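Local structure of flavin adenine dinucleotide synthase (Saccharomyces cerevisiae, 2WSI) at residues Trp249-His253 and Ser264-Asn268; Glu111-Leu116 and Ile224-Ser230. The protein catalyses the transfer of an adenylyl group from ATP to flavin mononucleotide, forming the coenzyme flavin adenine dinucleotide (FAD) and diphosphate. All coordinates share one frame. Residue numbers count along the deposited sequence, not the author numbering.

The two contacts follow one another along the chain: contact 2 joins 111-116 to 224-230, and contact 1, 249-253 with 264-268, opens only after contact 2 has closed. Their centres lie about 27 Å apart and their nearest atoms about 11 Å, so they do not touch. Contact 2 spans 107 intervening residues, including strands 129-133, 160-162, 178-180 and 189-191 of the mixed sheet, and lies close to the bound FAD, within the PAPS reductase-type domain. Contact 1 closes a short excursion after helix 248-252, at the surface and away from the FAD site. One therefore joins sequence-distant parts near the cofactor, the other is a local packing of the chain against the helix it has just left.

Contact 1. Residues Trp249-His253 and Ser264-Asn268; sequences WEIIH and SSAIN
This is a local surface contact in which the chain, on leaving helix 248-252, returns after ten intervening residues to lie beside the end of that helix. Residues W249 to I252 are helical, with phi from -62 to -66° and psi from -35 to -51°, whereas H253 (-107/21) is the first to depart. Both the backbone N and the ring ND1 of H253 donate to W249 O, at 2.9 and 3.0 Å. The returning segment is irregular: S264 is at -54/-38, S265 at -96/7, and A266 and I267 are extended at -80/145 and -120/128. The closest CA pair, I252 and S264, is 4.8 Å apart. The CA-to-CB bond of I251 (chi1 m, chi2 t) points toward 264-268, with I251 CG2 4.0 Å from S265 CA and I251 CD1 4.0 Å from CD1 of I267 (also m, t). I252, with both chi angles m, brings its CD1 to 4.0 Å from S264 CB. L207 of helix 199-209 touches both I251 and I267, so the pair packs onto that helix. Together the segments bury 229 Å². I251 O and S264 O approach to 3.2 Å although both are acceptors; K257 NZ, in the intervening excursion, donates to both and to A266 O. The chemistry thus pairs modest isoleucine packing with a lysine amino group that bridges carbonyls of the helix end and the returning loop.

Contact 2. Residues Glu111-Leu116 and Ile224-Ser230; sequences ETFPTL and IGGINNS. With SO4 (sulfate ion), chain B.
Here the N-terminus of helix 114-126 meets a glycine-containing loop in the PAPS reductase-type domain of the HUP clan, close to the bound FAD; the T112 side chain lies about 6 Å from the cofactor. F113 (-61/133) is the N-cap residue, and P114 to L116 are helical. E111 and G226 are the nearest CA pair, at 4.9 Å. Among polar links, I227 N donates to E111 O at 2.7 Å (155°), and a water bridges F113 N (3.0 Å) and G225 O (2.7 Å). Within the loop, S230 OG donates to G226 O at 3.0 Å, and G226 N to N229 OD1 at 2.8 Å, which leaves no room for a CB on G225, at -113/-131. Apolar packing centres on F113 (chi1 m, chi2 -84°): I227 CA lies over one ring face, 4.1 Å from the centroid and 25° off the normal, a CH-pi contact. F113 CD2 meets I224 CG2 at 3.9 Å, while F113 CD1 meets I227 CG1 at 3.8 Å; F221 adds a second ring at about 80°. The paired surfaces bury 448 Å². At the start of 224-230 a sulfate, probably from the crystallisation liquor and also bound by K64 and Y217, accepts from I224 N through O3 at 3.1 Å.

Contact 1. Residues Trp249-His253 and Ser264-Asn268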
loop_
_atom_site.group_PDB
_atom_site.type_symbol
_atom_site.label_atom_id
_atom_site.label_comp_id
_atom_site.label_asym_id
_atom_site.label_seq_id
_atom_site.Cartn_x
_atom_site.Cartn_y
_atom_site.Cartn_z
ATOM N N TRP A 249 15.154 14.399 1.664
ATOM C CA TRP A 249 14.574 15.408 0.751
ATOM C C TRP A 249 13.058 15.218 0.647
ATOM O O TRP A 249 12.278 16.174 0.739
ATOM C CB TRP A 249 15.203 15.330 -0.650
ATOM C CG TRP A 249 14.744 16.442 -1.563
ATOM C CD1 TRP A 249 15.418 17.600 -1.857
ATOM C CD2 TRP A 249 13.493 16.518 -2.279
ATOM N NE1 TRP A 249 14.670 18.381 -2.709
ATOM C CE2 TRP A 249 13.488 17.745 -2.984
ATOM C CE3 TRP A 249 12.380 15.672 -2.386
ATOM C CZ2 TRP A 249 12.413 18.143 -3.795
ATOM C CZ3 TRP A 249 11.316 16.065 -3.199
ATOM C CH2 TRP A 249 11.343 17.296 -3.892
ATOM N N GLU A 250 12.644 13.967 0.481
ATOM C CA GLU A 250 11.226 13.647 0.344
ATOM C C GLU A 250 10.481 14.049 1.597
ATOM O O GLU A 250 9.366 14.554 1.524
ATOM C CB GLU A 250 11.039 12.156 0.124
ATOM C CG GLU A 250 11.525 11.652 -1.210
ATOM C CD GLU A 250 12.942 11.119 -1.173
ATOM O OE1 GLU A 250 13.779 11.662 -0.397
ATOM O OE2 GLU A 250 13.215 10.159 -1.930
ATOM N N ILE A 251 11.094 13.813 2.758
ATOM C CA ILE A 251 10.468 14.151 4.022
ATOM C C ILE A 251 10.329 15.674 4.128
ATOM O O ILE A 251 9.255 16.185 4.407
ATOM C CB ILE A 251 11.295 13.624 5.224
ATOM C CG1 ILE A 251 11.139 12.098 5.391
ATOM C CG2 ILE A 251 10.885 14.328 6.512
ATOM C CD1 ILE A 251 12.264 11.451 6.232
ATOM N N ILE A 252 11.423 16.397 3.891
ATOM C CA ILE A 252 11.434 17.843 4.108
ATOM C C ILE A 252 10.507 18.544 3.144
ATOM O O ILE A 252 9.885 19.537 3.486
ATOM C CB ILE A 252 12.848 18.447 3.909
ATOM C CG1 ILE A 252 13.813 17.939 4.982
ATOM C CG2 ILE A 252 12.778 19.970 3.921
ATOM C CD1 ILE A 252 13.296 18.093 6.394
ATOM N N HIS A 253 10.420 18.029 1.928
ATOM C CA HIS A 253 9.662 18.699 0.881
ATOM C C HIS A 253 8.361 17.975 0.565
ATOM O O HIS A 253 7.821 18.148 -0.523
ATOM C CB HIS A 253 10.498 18.783 -0.388
ATOM C CG HIS A 253 11.755 19.572 -0.224
ATOM N ND1 HIS A 253 12.962 18.990 0.102
ATOM C CD2 HIS A 253 11.993 20.900 -0.339
ATOM C CE1 HIS A 253 13.891 19.927 0.180
ATOM N NE2 HIS A 253 13.331 21.094 -0.090
ATOM N N SER A 264 8.630 20.530 9.010
ATOM C CA SER A 264 9.246 19.860 7.872
ATOM C C SER A 264 9.678 18.424 8.141
ATOM O O SER A 264 9.562 17.576 7.261
ATOM C CB SER A 264 10.437 20.671 7.359
ATOM O OG SER A 264 9.999 21.699 6.483
ATOM N N SER A 265 10.194 18.147 9.334
ATOM C CA SER A 265 10.776 16.835 9.609
ATOM C C SER A 265 9.799 15.863 10.285
ATOM O O SER A 265 10.199 14.776 10.707
ATOM C CB SER A 265 12.002 16.982 10.503
ATOM O OG SER A 265 11.610 17.454 11.781
ATOM N N ALA A 266 8.534 16.243 10.414
ATOM C CA ALA A 266 7.568 15.345 11.030
ATOM C C ALA A 266 7.102 14.303 10.019
ATOM O O ALA A 266 6.984 14.578 8.823
ATOM C CB ALA A 266 6.385 16.121 11.580
ATOM N N ILE A 267 6.854 13.101 10.498
ATOM C CA ILE A 267 6.383 12.037 9.628
ATOM C C ILE A 267 5.036 11.626 10.172
ATOM O O ILE A 267 4.870 11.421 11.364
ATOM C CB ILE A 267 7.370 10.882 9.557
ATOM C CG1 ILE A 267 8.676 11.374 8.920
ATOM C CG2 ILE A 267 6.816 9.740 8.722
ATOM C CD1 ILE A 267 9.895 10.613 9.359
ATOM N N ASN A 268 4.064 11.606 9.277
ATOM C CA ASN A 268 2.687 11.365 9.603
ATOM C C ASN A 268 2.383 9.908 9.980
ATOM O O ASN A 268 1.775 9.196 9.203
ATOM C CB ASN A 268 1.853 11.769 8.382
ATOM C CG ASN A 268 0.388 11.887 8.702
ATOM O OD1 ASN A 268 -0.013 11.729 9.853
ATOM N ND2 ASN A 268 -0.423 12.173 7.689
#

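Contact 2. Residues Glu111-Leu116 and Ile224-Ser230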
loop_
_atom_site.group_PDB
_atom_site.type_symbol
_atom_site.label_atom_id
_atom_site.label_comp_id
_atom_site.label_asym_id
_atom_site.label_seq_id
_atom_site.Cartn_x
_atom_site.Cartn_y
_atom_site.Cartn_z
ATOM N N GLU A 111 -4.859 -12.771 14.782
ATOM C CA GLU A 111 -3.525 -12.261 15.095
ATOM C C GLU A 111 -3.238 -10.877 14.501
ATOM O O GLU A 111 -2.105 -10.417 14.521
ATOM C CB GLU A 111 -2.468 -13.272 14.638
ATOM C CG GLU A 111 -2.602 -14.604 15.374
ATOM C CD GLU A 111 -2.589 -14.428 16.886
ATOM O OE1 GLU A 111 -1.647 -13.790 17.411
ATOM O OE2 GLU A 111 -3.522 -14.919 17.552
ATOM N N THR A 112 -4.262 -10.204 13.993
ATOM C CA THR A 112 -4.063 -8.886 13.370
ATOM C C THR A 112 -3.752 -7.840 14.442
ATOM O O THR A 112 -4.423 -7.778 15.459
ATOM C CB THR A 112 -5.325 -8.496 12.539
ATOM O OG1 THR A 112 -5.499 -9.461 11.498
ATOM C CG2 THR A 112 -5.203 -7.110 11.923
ATOM N N PHE A 113 -2.712 -7.034 14.250
ATOM C CA PHE A 113 -2.411 -5.972 15.230
ATOM C C PHE A 113 -3.564 -4.996 15.319
ATOM O O PHE A 113 -4.013 -4.520 14.300
ATOM C CB PHE A 113 -1.205 -5.139 14.813
ATOM C CG PHE A 113 0.103 -5.846 14.946
ATOM C CD1 PHE A 113 0.764 -5.867 16.172
ATOM C CD2 PHE A 113 0.698 -6.445 13.836
ATOM C CE1 PHE A 113 1.986 -6.515 16.313
ATOM C CE2 PHE A 113 1.932 -7.099 13.958
ATOM C CZ PHE A 113 2.578 -7.123 15.201
ATOM N N PRO A 114 -3.998 -4.638 16.539
ATOM C CA PRO A 114 -5.030 -3.594 16.705
ATOM C C PRO A 114 -4.625 -2.248 16.096
ATOM O O PRO A 114 -5.464 -1.519 15.599
ATOM C CB PRO A 114 -5.163 -3.445 18.223
ATOM C CG PRO A 114 -4.494 -4.641 18.822
ATOM C CD PRO A 114 -3.555 -5.224 17.818
ATOM N N THR A 115 -3.344 -1.916 16.148
ATOM C CA THR A 115 -2.870 -0.672 15.574
ATOM C C THR A 115 -3.179 -0.641 14.072
ATOM O O THR A 115 -3.510 0.411 13.524
ATOM C CB THR A 115 -1.338 -0.520 15.761
ATOM O OG1 THR A 115 -1.022 -0.426 17.165
ATOM C CG2 THR A 115 -0.847 0.735 15.041
ATOM N N LEU A 116 -3.035 -1.800 13.426
ATOM C CA LEU A 116 -3.246 -1.928 11.979
ATOM C C LEU A 116 -4.746 -1.920 11.685
ATOM O O LEU A 116 -5.189 -1.264 10.766
ATOM C CB LEU A 116 -2.624 -3.228 11.444
ATOM C CG LEU A 116 -2.766 -3.364 9.926
ATOM C CD1 LEU A 116 -1.808 -2.412 9.230
ATOM C CD2 LEU A 116 -2.566 -4.789 9.446
ATOM N N ILE A 224 4.750 -5.972 7.916
ATOM C CA ILE A 224 3.767 -6.234 8.965
ATOM C C ILE A 224 3.025 -7.536 8.693
ATOM O O ILE A 224 2.418 -7.714 7.634
ATOM C CB ILE A 224 2.749 -5.073 9.136
ATOM C CG1 ILE A 224 3.470 -3.769 9.490
ATOM C CG2 ILE A 224 1.750 -5.417 10.232
ATOM C CD1 ILE A 224 2.547 -2.505 9.434
ATOM N N GLY A 225 3.121 -8.453 9.647
ATOM C CA GLY A 225 2.384 -9.700 9.604
ATOM C C GLY A 225 1.382 -9.656 10.740
ATOM O O GLY A 225 0.669 -8.661 10.908
ATOM N N GLY A 226 1.330 -10.719 11.525
ATOM C CA GLY A 226 0.460 -10.763 12.682
ATOM C C GLY A 226 1.241 -10.635 13.972
ATOM O O GLY A 226 2.476 -10.589 13.975
ATOM N N ILE A 227 0.515 -10.597 15.081
ATOM C CA ILE A 227 1.103 -10.328 16.383
ATOM C C ILE A 227 2.194 -11.354 16.694
ATOM O O ILE A 227 3.176 -11.059 17.374
ATOM C CB ILE A 227 0.024 -10.395 17.483
ATOM C CG1 ILE A 227 -0.759 -9.084 17.539
ATOM C CG2 ILE A 227 0.655 -10.675 18.835
ATOM C CD1 ILE A 227 -2.111 -9.206 18.205
ATOM N N ASN A 228 2.017 -12.558 16.173
ATOM C CA ASN A 228 2.895 -13.654 16.540
ATOM C C ASN A 228 3.989 -13.947 15.520
ATOM O O ASN A 228 4.924 -14.682 15.829
ATOM C CB ASN A 228 2.074 -14.920 16.782
ATOM C CG ASN A 228 1.288 -15.348 15.558
ATOM O OD1 ASN A 228 0.870 -14.518 14.746
ATOM N ND2 ASN A 228 1.071 -16.648 15.426
ATOM N N ASN A 229 3.884 -13.393 14.312
ATOM C CA ASN A 229 4.836 -13.729 13.260
ATOM C C ASN A 229 5.618 -12.535 12.695
ATOM O O ASN A 229 6.215 -12.643 11.611
ATOM C CB ASN A 229 4.131 -14.499 12.131
ATOM C CG ASN A 229 3.166 -13.637 11.331
ATOM O OD1 ASN A 229 3.456 -12.487 11.006
ATOM N ND2 ASN A 229 2.018 -14.210 10.980
ATOM N N SER A 230 5.621 -11.408 13.413
ATOM C CA SER A 230 6.358 -10.227 12.942
ATOM C C SER A 230 6.769 -9.280 14.068
ATOM O O SER A 230 6.025 -9.050 15.012
ATOM C CB SER A 230 5.558 -9.471 11.876
ATOM O OG SER A 230 4.408 -8.863 12.434
HETATM S S SO4 B . 4.126 -4.668 4.343
HETATM O O1 SO4 B . 3.991 -6.074 4.676
HETATM O O2 SO4 B . 2.791 -4.131 4.102
HETATM O O3 SO4 B . 4.744 -3.980 5.477
HETATM O O4 SO4 B . 4.864 -4.520 3.094
HETATM O O HOH W 1 -1.650 -7.373 11.466
#